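PDB 7JL4: E3 ubiquitin-protein ligase TRIM65 from Homo sapiens, which acts as an E3 ubiquitin ligase in innate immunity, autophagy and inflammation, ubiquitinating TNRC6A to restrain microRNAs, and carries the C-terminal PRY-SPRY domain described here. Local coordinates for residues K14-Y19 against H72-V77; Q41-R46 against G183-L188; E58-Q63 against W179-R184. All coordinates share one frame; numbering follows the deposited sequence.

Contact 1 of 3, residues K14-Y19 against H72-V77; sequences KLWQNY and HHYWEV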
loop_
_atom_site.group_PDB
_atom_site.type_symbol
_atom_site.label_atom_id
_atom_site.label_comp_id
_atom_site.label_asym_id
_atom_site.label_seq_id
_atom_site.Cartn_x
_atom_site.Cartn_y
_atom_site.Cartn_z
ATOM N N LYS A 14 11.284 -16.611 -4.309
ATOM C CA LYS A 14 10.195 -17.109 -5.146
ATOM C C LYS A 14 9.157 -16.021 -5.401
ATOM O O LYS A 14 8.655 -15.886 -6.521
ATOM C CB LYS A 14 9.545 -18.333 -4.502
ATOM C CG LYS A 14 8.343 -18.878 -5.246
ATOM C CD LYS A 14 7.731 -20.056 -4.510
ATOM C CE LYS A 14 6.250 -20.217 -4.837
ATOM N NZ LYS A 14 5.854 -21.658 -4.926
ATOM N N LEU A 15 8.837 -15.225 -4.377
ATOM C CA LEU A 15 7.901 -14.115 -4.560
ATOM C C LEU A 15 8.410 -13.131 -5.605
ATOM O O LEU A 15 7.625 -12.594 -6.410
ATOM C CB LEU A 15 7.678 -13.393 -3.228
ATOM C CG LEU A 15 6.901 -14.146 -2.181
ATOM C CD1 LEU A 15 6.994 -13.442 -0.810
ATOM C CD2 LEU A 15 5.476 -14.229 -2.667
ATOM N N TRP A 16 9.727 -12.880 -5.604
ATOM C CA TRP A 16 10.333 -11.928 -6.521
ATOM C C TRP A 16 10.236 -12.368 -7.970
ATOM O O TRP A 16 10.545 -11.569 -8.853
ATOM C CB TRP A 16 11.821 -11.714 -6.210
ATOM C CG TRP A 16 12.137 -10.900 -4.987
ATOM C CD1 TRP A 16 11.254 -10.384 -4.054
ATOM C CD2 TRP A 16 13.444 -10.517 -4.563
ATOM N NE1 TRP A 16 11.956 -9.692 -3.087
ATOM C CE2 TRP A 16 13.300 -9.760 -3.383
ATOM C CE3 TRP A 16 14.735 -10.735 -5.081
ATOM C CZ2 TRP A 16 14.404 -9.220 -2.703
ATOM C CZ3 TRP A 16 15.828 -10.193 -4.408
ATOM C CH2 TRP A 16 15.652 -9.451 -3.227
ATOM N N GLN A 17 9.866 -13.618 -8.245
ATOM C CA GLN A 17 9.751 -14.012 -9.642
ATOM C C GLN A 17 8.686 -13.196 -10.368
ATOM O O GLN A 17 8.743 -13.072 -11.598
ATOM C CB GLN A 17 9.478 -15.511 -9.744
ATOM C CG GLN A 17 10.656 -16.341 -9.161
ATOM C CD GLN A 17 12.065 -15.856 -9.606
ATOM O OE1 GLN A 17 12.443 -15.935 -10.791
ATOM N NE2 GLN A 17 12.838 -15.327 -8.636
ATOM N N ASN A 18 7.765 -12.575 -9.631
ATOM C CA ASN A 18 6.749 -11.697 -10.201
ATOM C C ASN A 18 6.943 -10.233 -9.795
ATOM O O ASN A 18 5.977 -9.460 -9.765
ATOM C CB ASN A 18 5.362 -12.176 -9.784
ATOM C CG ASN A 18 5.096 -13.606 -10.190
ATOM O OD1 ASN A 18 5.162 -13.964 -11.367
ATOM N ND2 ASN A 18 4.825 -14.446 -9.206
ATOM N N TYR A 19 8.183 -9.821 -9.515
ATOM C CA TYR A 19 8.418 -8.485 -8.967
ATOM C C TYR A 19 8.018 -7.390 -9.955
ATOM O O TYR A 19 8.343 -7.459 -11.141
ATOM C CB TYR A 19 9.897 -8.329 -8.569
ATOM C CG TYR A 19 10.065 -7.259 -7.511
ATOM C CD1 TYR A 19 9.956 -5.903 -7.824
ATOM C CD2 TYR A 19 10.155 -7.622 -6.166
ATOM C CE1 TYR A 19 10.055 -4.940 -6.840
ATOM C CE2 TYR A 19 10.223 -6.667 -5.165
ATOM C CZ TYR A 19 10.149 -5.336 -5.510
ATOM O OH TYR A 19 10.226 -4.371 -4.542
ATOM N N HIS A 72 0.108 -12.461 -12.097
ATOM C CA HIS A 72 0.622 -12.620 -10.739
ATOM C C HIS A 72 1.690 -11.554 -10.558
ATOM O O HIS A 72 2.561 -11.426 -11.420
ATOM C CB HIS A 72 1.180 -14.039 -10.569
ATOM C CG HIS A 72 1.400 -14.454 -9.149
ATOM N ND1 HIS A 72 1.592 -15.771 -8.787
ATOM C CD2 HIS A 72 1.505 -13.732 -8.007
ATOM C CE1 HIS A 72 1.766 -15.847 -7.478
ATOM N NE2 HIS A 72 1.734 -14.621 -6.983
ATOM N N HIS A 73 1.615 -10.784 -9.458
ATOM C CA HIS A 73 2.389 -9.559 -9.284
ATOM C C HIS A 73 2.810 -9.433 -7.824
ATOM O O HIS A 73 2.035 -9.776 -6.928
ATOM C CB HIS A 73 1.552 -8.329 -9.712
ATOM C CG HIS A 73 0.873 -8.522 -11.038
ATOM N ND1 HIS A 73 1.560 -8.408 -12.228
ATOM C CD2 HIS A 73 -0.382 -8.913 -11.363
ATOM C CE1 HIS A 73 0.744 -8.672 -13.235
ATOM N NE2 HIS A 73 -0.441 -8.989 -12.740
ATOM N N TYR A 74 4.028 -8.935 -7.587
ATOM C CA TYR A 74 4.555 -8.821 -6.227
ATOM C C TYR A 74 5.405 -7.563 -6.140
ATOM O O TYR A 74 6.149 -7.248 -7.072
ATOM C CB TYR A 74 5.404 -10.052 -5.833
ATOM C CG TYR A 74 6.079 -9.927 -4.475
ATOM C CD1 TYR A 74 5.364 -10.162 -3.302
ATOM C CD2 TYR A 74 7.423 -9.545 -4.369
ATOM C CE1 TYR A 74 5.987 -10.053 -2.044
ATOM C CE2 TYR A 74 8.048 -9.400 -3.115
ATOM C CZ TYR A 74 7.304 -9.658 -1.955
ATOM O OH TYR A 74 7.872 -9.556 -0.692
ATOM N N TRP A 75 5.319 -6.861 -5.011
ATOM C CA TRP A 75 6.191 -5.717 -4.786
ATOM C C TRP A 75 6.391 -5.530 -3.292
ATOM O O TRP A 75 5.647 -6.078 -2.465
ATOM C CB TRP A 75 5.639 -4.421 -5.400
ATOM C CG TRP A 75 4.247 -4.099 -4.947
ATOM C CD1 TRP A 75 3.882 -3.406 -3.807
ATOM C CD2 TRP A 75 3.015 -4.492 -5.587
ATOM N NE1 TRP A 75 2.503 -3.332 -3.721
ATOM C CE2 TRP A 75 1.949 -3.987 -4.795
ATOM C CE3 TRP A 75 2.709 -5.198 -6.761
ATOM C CZ2 TRP A 75 0.602 -4.175 -5.135
ATOM C CZ3 TRP A 75 1.352 -5.395 -7.103
ATOM C CH2 TRP A 75 0.320 -4.876 -6.288
ATOM N N GLU A 76 7.421 -4.748 -2.965
ATOM C CA GLU A 76 7.787 -4.457 -1.587
ATOM C C GLU A 76 7.836 -2.953 -1.363
ATOM O O GLU A 76 8.180 -2.180 -2.259
ATOM C CB GLU A 76 9.131 -5.108 -1.223
ATOM C CG GLU A 76 9.012 -6.632 -1.134
ATOM C CD GLU A 76 10.342 -7.346 -1.007
ATOM O OE1 GLU A 76 11.392 -6.671 -0.993
ATOM O OE2 GLU A 76 10.335 -8.593 -0.854
ATOM N N VAL A 77 7.485 -2.552 -0.148
ATOM C CA VAL A 77 7.386 -1.155 0.264
ATOM C C VAL A 77 8.070 -1.023 1.616
ATOM O O VAL A 77 7.898 -1.895 2.476
ATOM C CB VAL A 77 5.911 -0.707 0.378
ATOM C CG1 VAL A 77 5.810 0.734 0.888
ATOM C CG2 VAL A 77 5.175 -0.878 -0.937
HETATM O O HOH W 1 12.700 -5.333 -2.884
#
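Leu15 sets its CB squarely over the face of the Tyr74 ring, 3.7 Å from the ring centroid and only 2° off the normal, a CH-pi contact. Leu15 CD1 separately touches Tyr74 CE1, 3.7 Å away. Tyr74 CG lies anti to its backbone N (chi1 175°), which starts the side chain off toward Leu15. Two more aromatic residues complete a cluster around it: Trp16 meets it rim to rim, CD1 lying 3.5 Å from Tyr74 CE2, and Tyr19 brings CD2 to 3.8 Å from Tyr74 CD2, at the rim of the Tyr74 ring.

Farther out, Glu76 OE2 gathers the polar ends of this cluster. Trp16 NE1 donates to Glu76 OE2 over 3.0 Å, keeping the acceptor in the indole plane but approaching from above the carboxylate plane, whereas Tyr74 OH donates to the anti lone pair of the same oxygen at 2.6 Å. Glu76 OE1 pairs with Arg12 in a salt bridge, and a water links it to Tyr19 OH. That hydroxyl accepts from Glu76 N and is also bonded to Cys189 O. At the other end, Asn18 ND2 sits 3.4 Å above the centre of the His72 ring, whose NE2 is bonded to Asp143.

A single backbone bridge, Tyr19 with Tyr74, fastens the turn after helix 10-15 to strand 72-79; beside it Tyr74 N donates to Asn18 O at 3.0 Å, standing above the carbonyl plane. The N-terminal helix of this PRY-SPRY domain is thus laid against a strand that has 139-145 and 185-188 as its sheet neighbours.

Contact 2 of 3, residues Q41-R46 against G183-L188; sequences QVKHLR and GRTLTL. Unlike the reference sequence in segment 41-46: Leu45 (reference Cys).
Val42 and Leu186 face each other as an antiparallel hydrogen-bonded pair, with Val42 N to Leu186 O and Leu186 N to Val42 O both 2.9 Å long. Their side chains lie side by side and point the same way, Val42 CG1 coming within 4.1 Å of Leu186 CB. This is the close-packed side of the pairing: Leu180 of strand 175-180 touches both residues, Phe178 touches Leu186, and Phe33 and Leu35 touch Val42, so the hydrophobic face looks into the middle of the beta sandwich.

The reverse face, carrying Gln41, Lys43, Thr185 and Thr187, is partly exposed to solvent. Gln41 is extended, its CG anti to the backbone N (chi1 -179°), and slants past Thr185 and Thr187. Its CG rests 3.6 Å from Thr185 CG2, and its NE2 donates to Thr187 OG1 at 3.0 Å, the hydroxyl tilted 25° out of the amide plane. Gln41 OE1 makes a weak hydrogen bond to a glycerol, probably from the crystallisation liquor. The fully extended Lys43 crosses Thr185 at a slant, Lys43 CG passing 3.4 Å from Thr185 OG1, before CE nears the carbonyl of Gly183.

Past the last bridge, Lys43 with Thr185, backbone hydrogen bonds continue from His44 N to Arg184 O and from Gly183 N to His44 O, the latter 2.8 Å. The positive phi of Gly183 (92°) would jam a CB against the preceding carbonyl, which accounts for glycine in this turn.

The chemistry is thus divided by face: backbone bonds set the register, apolar carbons fill the interior, and the Gln41 amide and the threonine hydroxyls lie on the partly exposed face with the aliphatic chain of Lys43, where a polar cross-strand bond can form beside solvent.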
loop_
_atom_site.group_PDB
_atom_site.type_symbol
_atom_site.label_atom_id
_atom_site.label_comp_id
_atom_site.label_asym_id
_atom_site.label_seq_id
_atom_site.Cartn_x
_atom_site.Cartn_y
_atom_site.Cartn_z
ATOM N N GLN A 41 9.117 7.544 -3.887
ATOM C CA GLN A 41 9.042 7.826 -2.461
ATOM C C GLN A 41 8.076 8.980 -2.229
ATOM O O GLN A 41 8.006 9.912 -3.038
ATOM C CB GLN A 41 10.448 8.147 -1.933
ATOM C CG GLN A 41 10.543 8.446 -0.459
ATOM C CD GLN A 41 11.974 8.591 0.008
ATOM O OE1 GLN A 41 12.471 9.701 0.191
ATOM N NE2 GLN A 41 12.644 7.464 0.213
ATOM N N VAL A 42 7.330 8.919 -1.127
ATOM C CA VAL A 42 6.367 9.957 -0.764
ATOM C C VAL A 42 6.430 10.189 0.748
ATOM O O VAL A 42 6.637 9.248 1.524
ATOM C CB VAL A 42 4.945 9.569 -1.231
ATOM C CG1 VAL A 42 4.411 8.377 -0.445
ATOM C CG2 VAL A 42 3.989 10.753 -1.119
ATOM N N LYS A 43 6.281 11.456 1.166
ATOM C CA LYS A 43 6.236 11.824 2.574
ATOM C C LYS A 43 5.057 12.758 2.807
ATOM O O LYS A 43 4.850 13.700 2.033
ATOM C CB LYS A 43 7.540 12.507 3.027
ATOM C CG LYS A 43 7.557 12.839 4.506
ATOM C CD LYS A 43 8.862 13.483 4.949
ATOM C CE LYS A 43 8.831 13.804 6.459
ATOM N NZ LYS A 43 10.083 14.472 6.924
ATOM N N HIS A 44 4.284 12.493 3.858
ATOM C CA HIS A 44 3.197 13.386 4.270
ATOM C C HIS A 44 3.782 14.500 5.138
ATOM O O HIS A 44 4.189 14.265 6.284
ATOM C CB HIS A 44 2.109 12.587 4.996
ATOM C CG HIS A 44 0.912 13.393 5.421
ATOM N ND1 HIS A 44 -0.208 12.814 5.983
ATOM C CD2 HIS A 44 0.667 14.727 5.395
ATOM C CE1 HIS A 44 -1.090 13.751 6.289
ATOM N NE2 HIS A 44 -0.580 14.924 5.951
ATOM N N LEU A 45 3.818 15.717 4.598
ATOM C CA LEU A 45 4.375 16.881 5.272
ATOM C C LEU A 45 3.282 17.704 5.954
ATOM O O LEU A 45 2.112 17.661 5.577
ATOM C CB LEU A 45 5.134 17.760 4.274
ATOM C CG LEU A 45 6.420 17.163 3.690
ATOM C CD1 LEU A 45 7.240 18.216 2.980
ATOM C CD2 LEU A 45 7.243 16.536 4.802
ATOM N N ARG A 46 3.687 18.473 6.970
ATOM C CA ARG A 46 2.728 19.341 7.648
ATOM C C ARG A 46 2.266 20.479 6.741
ATOM O O ARG A 46 1.074 20.815 6.711
ATOM C CB ARG A 46 3.333 19.894 8.940
ATOM N N GLY A 183 3.996 13.013 8.739
ATOM C CA GLY A 183 5.354 12.677 9.128
ATOM C C GLY A 183 5.881 11.362 8.567
ATOM O O GLY A 183 7.084 11.081 8.698
ATOM N N ARG A 184 5.028 10.548 7.958
ATOM C CA ARG A 184 5.447 9.233 7.505
ATOM C C ARG A 184 5.983 9.321 6.085
ATOM O O ARG A 184 5.538 10.153 5.292
ATOM C CB ARG A 184 4.291 8.228 7.560
ATOM C CG ARG A 184 4.142 7.537 8.915
ATOM C CD ARG A 184 3.777 8.544 10.021
ATOM N NE ARG A 184 3.564 7.872 11.302
ATOM C CZ ARG A 184 3.443 8.477 12.481
ATOM N NH1 ARG A 184 3.536 9.799 12.600
ATOM N NH2 ARG A 184 3.253 7.737 13.562
ATOM N N THR A 185 6.948 8.455 5.783
ATOM C CA THR A 185 7.471 8.261 4.434
ATOM C C THR A 185 7.192 6.828 4.001
ATOM O O THR A 185 7.344 5.901 4.799
ATOM C CB THR A 185 8.982 8.540 4.383
ATOM O OG1 THR A 185 9.229 9.920 4.660
ATOM C CG2 THR A 185 9.581 8.208 3.009
ATOM N N LEU A 186 6.761 6.642 2.743
ATOM C CA LEU A 186 6.703 5.321 2.118
ATOM C C LEU A 186 7.611 5.308 0.896
ATOM O O LEU A 186 7.602 6.261 0.109
ATOM C CB LEU A 186 5.290 4.934 1.674
ATOM C CG LEU A 186 4.225 4.646 2.740
ATOM C CD1 LEU A 186 2.865 4.335 2.109
ATOM C CD2 LEU A 186 4.664 3.474 3.584
ATOM N N THR A 187 8.380 4.224 0.736
ATOM C CA THR A 187 9.290 4.039 -0.396
ATOM C C THR A 187 8.912 2.764 -1.147
ATOM O O THR A 187 8.891 1.679 -0.553
ATOM C CB THR A 187 10.737 3.954 0.100
ATOM O OG1 THR A 187 11.022 5.084 0.949
ATOM C CG2 THR A 187 11.694 3.940 -1.083
ATOM N N LEU A 188 8.613 2.891 -2.444
ATOM C CA LEU A 188 8.335 1.739 -3.302
ATOM C C LEU A 188 9.669 1.122 -3.710
ATOM O O LEU A 188 10.463 1.763 -4.402
ATOM C CB LEU A 188 7.547 2.171 -4.536
ATOM C CG LEU A 188 6.257 2.948 -4.236
ATOM C CD1 LEU A 188 5.693 3.564 -5.493
ATOM C CD2 LEU A 188 5.234 2.057 -3.603
#

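Contact 3 of 3, residues E58-Q63 against W179-R184; sequences ELWQVQ and WLLEGR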
loop_
_atom_site.group_PDB
_atom_site.type_symbol
_atom_site.label_atom_id
_atom_site.label_comp_id
_atom_site.label_asym_id
_atom_site.label_seq_id
_atom_site.Cartn_x
_atom_site.Cartn_y
_atom_site.Cartn_z
ATOM N N GLU A 58 -8.424 13.967 -1.161
ATOM C CA GLU A 58 -8.613 14.777 0.041
ATOM C C GLU A 58 -8.276 13.976 1.293
ATOM O O GLU A 58 -7.797 14.532 2.291
ATOM C CB GLU A 58 -10.060 15.281 0.107
ATOM C CG GLU A 58 -10.446 16.200 -1.049
ATOM C CD GLU A 58 -11.889 16.658 -0.993
ATOM O OE1 GLU A 58 -12.623 16.243 -0.068
ATOM O OE2 GLU A 58 -12.291 17.435 -1.884
ATOM N N LEU A 59 -8.547 12.676 1.253
ATOM C CA LEU A 59 -7.989 11.735 2.197
ATOM C C LEU A 59 -6.470 11.829 2.177
ATOM O O LEU A 59 -5.874 12.384 1.262
ATOM C CB LEU A 59 -8.431 10.327 1.821
ATOM C CG LEU A 59 -9.969 10.295 1.771
ATOM C CD1 LEU A 59 -10.457 9.068 1.012
ATOM C CD2 LEU A 59 -10.566 10.343 3.150
ATOM N N TRP A 60 -5.834 11.271 3.197
ATOM C CA TRP A 60 -4.370 11.301 3.270
ATOM C C TRP A 60 -3.808 10.117 2.482
ATOM O O TRP A 60 -3.182 9.209 3.034
ATOM C CB TRP A 60 -3.915 11.277 4.725
ATOM C CG TRP A 60 -4.346 12.485 5.479
ATOM C CD1 TRP A 60 -4.684 13.687 4.948
ATOM C CD2 TRP A 60 -4.488 12.614 6.904
ATOM N NE1 TRP A 60 -5.032 14.567 5.952
ATOM C CE2 TRP A 60 -4.930 13.928 7.160
ATOM C CE3 TRP A 60 -4.295 11.745 7.985
ATOM C CZ2 TRP A 60 -5.165 14.405 8.458
ATOM C CZ3 TRP A 60 -4.548 12.216 9.275
ATOM C CH2 TRP A 60 -4.971 13.534 9.494
ATOM N N GLN A 61 -4.018 10.155 1.153
ATOM C CA GLN A 61 -3.762 8.991 0.304
ATOM C C GLN A 61 -3.085 9.375 -1.011
ATOM O O GLN A 61 -3.084 10.533 -1.449
ATOM C CB GLN A 61 -5.059 8.206 -0.004
ATOM C CG GLN A 61 -5.658 7.557 1.258
ATOM C CD GLN A 61 -7.031 6.936 1.061
ATOM O OE1 GLN A 61 -7.510 6.720 -0.063
ATOM N NE2 GLN A 61 -7.683 6.666 2.157
ATOM N N VAL A 62 -2.495 8.357 -1.636
ATOM C CA VAL A 62 -1.888 8.492 -2.955
ATOM C C VAL A 62 -1.919 7.103 -3.571
ATOM O O VAL A 62 -1.793 6.104 -2.857
ATOM C CB VAL A 62 -0.446 9.038 -2.853
ATOM C CG1 VAL A 62 0.381 8.132 -1.949
ATOM C CG2 VAL A 62 0.199 9.162 -4.266
ATOM N N GLN A 63 -2.100 7.033 -4.895
ATOM C CA GLN A 63 -2.109 5.753 -5.595
ATOM C C GLN A 63 -0.912 5.666 -6.546
ATOM O O GLN A 63 -0.173 6.636 -6.749
ATOM C CB GLN A 63 -3.414 5.546 -6.376
ATOM C CG GLN A 63 -3.556 6.483 -7.579
ATOM C CD GLN A 63 -4.880 6.332 -8.328
ATOM O OE1 GLN A 63 -5.777 5.612 -7.894
ATOM N NE2 GLN A 63 -4.990 7.000 -9.477
ATOM N N TRP A 179 -2.255 5.019 2.482
ATOM C CA TRP A 179 -2.616 6.068 3.426
ATOM C C TRP A 179 -1.428 6.317 4.348
ATOM O O TRP A 179 -0.735 5.370 4.745
ATOM C CB TRP A 179 -3.821 5.656 4.261
ATOM C CG TRP A 179 -4.156 6.585 5.404
ATOM C CD1 TRP A 179 -4.932 7.691 5.348
ATOM C CD2 TRP A 179 -3.759 6.432 6.783
ATOM N NE1 TRP A 179 -5.055 8.257 6.628
ATOM C CE2 TRP A 179 -4.331 7.497 7.512
ATOM C CE3 TRP A 179 -2.970 5.497 7.464
ATOM C CZ2 TRP A 179 -4.134 7.651 8.891
ATOM C CZ3 TRP A 179 -2.771 5.649 8.832
ATOM C CH2 TRP A 179 -3.353 6.723 9.526
ATOM N N LEU A 180 -1.182 7.587 4.667
ATOM C CA LEU A 180 -0.030 7.989 5.470
ATOM C C LEU A 180 -0.441 9.030 6.497
ATOM O O LEU A 180 -0.923 10.104 6.129
ATOM C CB LEU A 180 1.083 8.585 4.605
ATOM C CG LEU A 180 1.878 7.771 3.607
ATOM C CD1 LEU A 180 1.079 7.595 2.310
ATOM C CD2 LEU A 180 3.192 8.515 3.378
ATOM N N LEU A 181 -0.157 8.754 7.764
ATOM C CA LEU A 181 -0.241 9.781 8.791
ATOM C C LEU A 181 0.792 10.878 8.514
ATOM O O LEU A 181 1.754 10.677 7.778
ATOM C CB LEU A 181 -0.002 9.159 10.160
ATOM C CG LEU A 181 -0.538 10.002 11.312
ATOM C CD1 LEU A 181 -2.013 10.192 11.078
ATOM C CD2 LEU A 181 -0.265 9.317 12.628
ATOM N N GLU A 182 0.583 12.060 9.100
ATOM C CA GLU A 182 1.570 13.128 8.941
ATOM C C GLU A 182 2.926 12.679 9.477
ATOM O O GLU A 182 3.011 12.061 10.543
ATOM C CB GLU A 182 1.120 14.398 9.679
ATOM C CG GLU A 182 2.152 15.520 9.710
ATOM C CD GLU A 182 1.725 16.697 10.586
ATOM O OE1 GLU A 182 2.560 17.209 11.365
ATOM O OE2 GLU A 182 0.547 17.106 10.494
ATOM N N GLY A 183 3.996 13.013 8.739
ATOM C CA GLY A 183 5.354 12.677 9.128
ATOM C C GLY A 183 5.881 11.362 8.567
ATOM O O GLY A 183 7.084 11.081 8.698
ATOM N N ARG A 184 5.028 10.548 7.958
ATOM C CA ARG A 184 5.447 9.233 7.505
ATOM C C ARG A 184 5.983 9.321 6.085
ATOM O O ARG A 184 5.538 10.153 5.292
ATOM C CB ARG A 184 4.291 8.228 7.560
ATOM C CG ARG A 184 4.142 7.537 8.915
ATOM C CD ARG A 184 3.777 8.544 10.021
ATOM N NE ARG A 184 3.564 7.872 11.302
ATOM C CZ ARG A 184 3.443 8.477 12.481
ATOM N NH1 ARG A 184 3.536 9.799 12.600
ATOM N NH2 ARG A 184 3.253 7.737 13.562
#
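Trp60 leans over the end of strand 175-180, its side chain lying alongside those of Trp179 and Leu181 and pointing the same way. Its CB begins the contact, 3.5 Å from Leu180 O and 3.7 Å from Trp179 NE1. CG lies anti to the carbonyl carbon (chi1 -64°). In the six-membered ring CE3 comes 3.8 Å from Trp179 NE1, and CZ3 touches Leu181 CD1 at 3.7 Å. His44 packs against this tryptophan as well, in an edge-to-face pair of rings.

Behind the side chain, the backbone of Trp60 bends in an inverse gamma turn. Its carbonyl O receives Leu180 N at 3.0 Å, while Trp179 CA makes a CA-H...O contact with the same oxygen. One residue on, Gln61 and Trp179 form a non-hydrogen-bonded antiparallel pair, joining edge strand 61-63 to its neighbour in the six-stranded sheet.

Beyond these backbone interactions the two segments meet through van der Waals contacts, several of them against Trp179 NE1 and Leu180 O. Trp179 NE1 is bonded to Thr102 OG1 and Leu180 O accepts from His44 ND1, so these two polar atoms beside Trp60 have partners.

Overall arrangement
From the N terminus, the chain leaves helix 10-15 and meets segment 14-19 again at strand 72-79, where contact 1 closes a loop of 52 residues. Inside that loop lie residues 41-46 and 58-63, whose partners come near the C terminus, so contact 1 crosses both others. Segment 58-63 lies inside the loop closed by contact 2, but contacts 2 and 3 end on the same stretch, sharing Gly183 and Arg184; His44 ND1 bonds to Leu180 O between them. Contact 2 belongs to the seven-stranded sheet and contact 3 to the edge of the six-stranded one, so the 181-184 turn connects the two layers of the SPRY sandwich. Val77 packs on Leu186 and Leu188, linking contacts 1 and 2.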